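Local coordinates for protein probable ubiquitin-conjugating enzyme E2 7 (Caenorhabditis elegans, PDB 1PZV) that probably works as a ubiquitin-conjugating (E2) enzyme, taking ubiquitin from E1 as a cysteine thioester and passing it on to target proteins, at residues 6-11 and 34-39. Sequence-based numbering, arbitrary orientation.
Sequences LLLKKQ and YKWEVL
Leu8 reaches from the helix to both Trp36 and Tyr34, and each of its methyls has a different partner. CD2 of Leu8 lies 3.9 Å from CZ2 of Trp36, while CD1 meets CD1 of Tyr34, also at 3.9 Å, with the two side chains crossing at about a right angle. With CG anti to the carbonyl carbon (chi1 -79°), the isobutyl end of Leu8 is turned to the two rings. The backbone takes part as well: Leu8 O approaches CZ2 of Trp36 to 3.7 Å, near the ring plane. The C atom of Gln11 lies at the same edge, 4.1 Å from CH2 of Trp36. This is how the N-terminal helix 5-17 of the UBC fold packs against strand 35-41 of the antiparallel meander and against Tyr34, just before Lys35. The Trp36 side is the tightly packed one, buried and closed further by Val115 of helix 115-127 and by Phe59, whose ring meets the indole with the two planes inclined by about 50°; NE1 is satisfied by the carbonyl of Ile33. Tyr34 makes the looser side. It is partly exposed and its CB points away from the helix, yet the ring swings back to touch Leu8, its hydroxyl hydrogen-bonded to Ser4 and its ring in a cation-pi contact with Arg61.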
ATOM      1  N   LEU A   6      18.877   8.212   9.033  1.00 61.54           N
ATOM      2  CA  LEU A   6      19.214   7.299  10.108  1.00 61.39           C
ATOM      3  C   LEU A   6      17.968   6.501  10.507  1.00 60.41           C
ATOM      4  O   LEU A   6      18.035   5.284  10.695  1.00 59.14           O
ATOM      5  CB  LEU A   6      19.768   8.102  11.296  1.00 64.12           C
ATOM      6  CG  LEU A   6      20.199   7.497  12.647  1.00 66.16           C
ATOM      7  CD1 LEU A   6      19.174   7.886  13.709  1.00 66.33           C
ATOM      8  CD2 LEU A   6      20.364   5.978  12.564  1.00 66.48           C
ATOM      9  N   LEU A   7      16.835   7.189  10.610  1.00 58.22           N
ATOM     10  CA  LEU A   7      15.583   6.552  10.997  1.00 59.10           C
ATOM     11  C   LEU A   7      15.125   5.536   9.949  1.00 59.77           C
ATOM     12  O   LEU A   7      14.687   4.431  10.294  1.00 58.51           O
ATOM     13  CB  LEU A   7      14.503   7.621  11.218  1.00 60.20           C
ATOM     14  CG  LEU A   7      13.096   7.243  11.715  1.00 61.42           C
ATOM     15  CD1 LEU A   7      13.132   6.611  13.115  1.00 56.91           C
ATOM     16  CD2 LEU A   7      12.247   8.510  11.721  1.00 60.38           C
ATOM     17  N   LEU A   8      15.229   5.906   8.673  1.00 60.32           N
ATOM     18  CA  LEU A   8      14.834   5.010   7.589  1.00 59.58           C
ATOM     19  C   LEU A   8      15.719   3.780   7.534  1.00 59.32           C
ATOM     20  O   LEU A   8      15.232   2.678   7.288  1.00 60.62           O
ATOM     21  CB  LEU A   8      14.874   5.725   6.235  1.00 58.31           C
ATOM     22  CG  LEU A   8      13.675   6.635   5.942  1.00 59.43           C
ATOM     23  CD1 LEU A   8      13.790   7.239   4.537  1.00 58.13           C
ATOM     24  CD2 LEU A   8      12.391   5.824   6.062  1.00 59.02           C
ATOM     25  N   LYS A   9      17.016   3.954   7.758  1.00 58.41           N
ATOM     26  CA  LYS A   9      17.917   2.806   7.725  1.00 59.60           C
ATOM     27  C   LYS A   9      17.523   1.842   8.841  1.00 58.72           C
ATOM     28  O   LYS A   9      17.528   0.620   8.668  1.00 58.19           O
ATOM     29  CB  LYS A   9      19.381   3.248   7.893  1.00 59.99           C
ATOM     30  CG  LYS A   9      19.952   3.990   6.676  1.00 63.40           C
ATOM     31  CD  LYS A   9      21.362   4.529   6.934  1.00 66.38           C
ATOM     32  CE  LYS A   9      21.852   5.462   5.810  1.00 67.83           C
ATOM     33  NZ  LYS A   9      23.178   6.114   6.121  1.00 67.34           N
ATOM     34  N   LYS A  10      17.167   2.409   9.985  1.00 58.42           N
ATOM     35  CA  LYS A  10      16.762   1.617  11.137  1.00 56.33           C
ATOM     36  C   LYS A  10      15.439   0.919  10.845  1.00 55.13           C
ATOM     37  O   LYS A  10      15.323  -0.286  11.048  1.00 53.78           O
ATOM     38  CB  LYS A  10      16.636   2.517  12.381  1.00 55.79           C
ATOM     39  CG  LYS A  10      16.013   1.858  13.606  1.00 54.12           C
ATOM     40  CD  LYS A  10      16.850   0.707  14.107  1.00 54.19           C
ATOM     41  CE  LYS A  10      16.037  -0.185  15.040  1.00 55.26           C
ATOM     42  NZ  LYS A  10      16.782  -1.416  15.457  1.00 54.67           N
ATOM     43  N   GLN A  11      14.451   1.673  10.363  1.00 54.07           N
ATOM     44  CA  GLN A  11      13.140   1.106  10.062  1.00 54.68           C
ATOM     45  C   GLN A  11      13.191   0.029   8.971  1.00 55.06           C
ATOM     46  O   GLN A  11      12.572  -1.042   9.115  1.00 54.78           O
ATOM     47  CB  GLN A  11      12.149   2.214   9.678  1.00 54.21           C
ATOM     48  CG  GLN A  11      11.845   3.165  10.834  1.00 54.57           C
ATOM     49  CD  GLN A  11      10.710   4.128  10.542  1.00 52.34           C
ATOM     50  OE1 GLN A  11      10.332   4.934  11.385  1.00 52.75           O
ATOM     51  NE2 GLN A  11      10.161   4.044   9.347  1.00 53.89           N
ATOM     52  N   TYR A  34      15.666   6.522   0.187  1.00 66.08           N
ATOM     53  CA  TYR A  34      14.385   7.216   0.060  1.00 65.66           C
ATOM     54  C   TYR A  34      13.383   6.618  -0.936  1.00 66.14           C
ATOM     55  O   TYR A  34      12.279   7.151  -1.093  1.00 67.65           O
ATOM     56  CB  TYR A  34      14.631   8.693  -0.262  1.00 64.53           C
ATOM     57  CG  TYR A  34      15.249   9.462   0.893  1.00 66.26           C
ATOM     58  CD1 TYR A  34      14.448  10.029   1.897  1.00 66.96           C
ATOM     59  CD2 TYR A  34      16.637   9.576   1.020  1.00 65.60           C
ATOM     60  CE1 TYR A  34      15.017  10.689   3.005  1.00 65.51           C
ATOM     61  CE2 TYR A  34      17.215  10.229   2.122  1.00 65.85           C
ATOM     62  CZ  TYR A  34      16.402  10.780   3.110  1.00 66.37           C
ATOM     63  OH  TYR A  34      16.976  11.398   4.204  1.00 65.80           O
ATOM     64  N   LYS A  35      13.763   5.529  -1.608  1.00 65.74           N
ATOM     65  CA  LYS A  35      12.877   4.845  -2.566  1.00 64.84           C
ATOM     66  C   LYS A  35      12.827   3.357  -2.248  1.00 63.40           C
ATOM     67  O   LYS A  35      13.795   2.631  -2.495  1.00 64.47           O
ATOM     68  CB  LYS A  35      13.374   5.005  -3.999  1.00 66.32           C
ATOM     69  CG  LYS A  35      13.279   6.407  -4.561  1.00 70.26           C
ATOM     70  CD  LYS A  35      13.696   6.440  -6.042  1.00 72.48           C
ATOM     71  CE  LYS A  35      12.689   5.708  -6.930  1.00 70.96           C
ATOM     72  NZ  LYS A  35      11.342   6.338  -6.866  1.00 70.76           N
ATOM     73  N   TRP A  36      11.699   2.900  -1.714  1.00 61.08           N
ATOM     74  CA  TRP A  36      11.543   1.493  -1.352  1.00 58.48           C
ATOM     75  C   TRP A  36      10.679   0.706  -2.319  1.00 58.18           C
ATOM     76  O   TRP A  36       9.679   1.214  -2.833  1.00 57.23           O
ATOM     77  CB  TRP A  36      10.901   1.366   0.029  1.00 56.33           C
ATOM     78  CG  TRP A  36      11.710   1.903   1.156  1.00 55.21           C
ATOM     79  CD1 TRP A  36      12.651   2.888   1.095  1.00 54.48           C
ATOM     80  CD2 TRP A  36      11.612   1.524   2.533  1.00 53.28           C
ATOM     81  NE1 TRP A  36      13.152   3.140   2.347  1.00 55.15           N
ATOM     82  CE2 TRP A  36      12.539   2.309   3.248  1.00 53.43           C
ATOM     83  CE3 TRP A  36      10.851   0.575   3.227  1.00 50.61           C
ATOM     84  CZ2 TRP A  36      12.701   2.202   4.632  1.00 52.92           C
ATOM     85  CZ3 TRP A  36      11.015   0.462   4.599  1.00 48.93           C
ATOM     86  CH2 TRP A  36      11.942   1.261   5.284  1.00 51.94           C
ATOM     87  N   GLU A  37      11.069  -0.541  -2.560  1.00 57.78           N
ATOM     88  CA  GLU A  37      10.286  -1.430  -3.408  1.00 58.60           C
ATOM     89  C   GLU A  37       9.690  -2.443  -2.436  1.00 55.54           C
ATOM     90  O   GLU A  37      10.428  -3.195  -1.803  1.00 55.85           O
ATOM     91  CB  GLU A  37      11.168  -2.148  -4.441  1.00 62.41           C
ATOM     92  CG  GLU A  37      12.448  -2.774  -3.881  1.00 70.26           C
ATOM     93  CD  GLU A  37      13.205  -3.639  -4.905  1.00 75.07           C
ATOM     94  OE1 GLU A  37      13.203  -3.294  -6.119  1.00 76.12           O
ATOM     95  OE2 GLU A  37      13.818  -4.657  -4.482  1.00 76.03           O
ATOM     96  N   VAL A  38       8.371  -2.455  -2.292  1.00 52.47           N
ATOM     97  CA  VAL A  38       7.760  -3.402  -1.362  1.00 51.57           C
ATOM     98  C   VAL A  38       6.794  -4.410  -1.983  1.00 49.96           C
ATOM     99  O   VAL A  38       5.891  -4.046  -2.728  1.00 50.16           O
ATOM    100  CB  VAL A  38       7.023  -2.660  -0.203  1.00 51.65           C
ATOM    101  CG1 VAL A  38       7.864  -1.471   0.267  1.00 48.89           C
ATOM    102  CG2 VAL A  38       5.631  -2.216  -0.643  1.00 50.91           C
ATOM    103  N   LEU A  39       7.001  -5.685  -1.672  1.00 48.73           N
ATOM    104  CA  LEU A  39       6.134  -6.744  -2.167  1.00 48.80           C
ATOM    105  C   LEU A  39       4.951  -6.837  -1.222  1.00 49.16           C
ATOM    106  O   LEU A  39       5.118  -7.047  -0.021  1.00 50.23           O
ATOM    107  CB  LEU A  39       6.857  -8.096  -2.172  1.00 50.00           C
ATOM    108  CG  LEU A  39       5.991  -9.293  -2.593  1.00 51.23           C
ATOM    109  CD1 LEU A  39       5.630  -9.144  -4.077  1.00 51.93           C
ATOM    110  CD2 LEU A  39       6.724 -10.611  -2.345  1.00 49.65           C
TER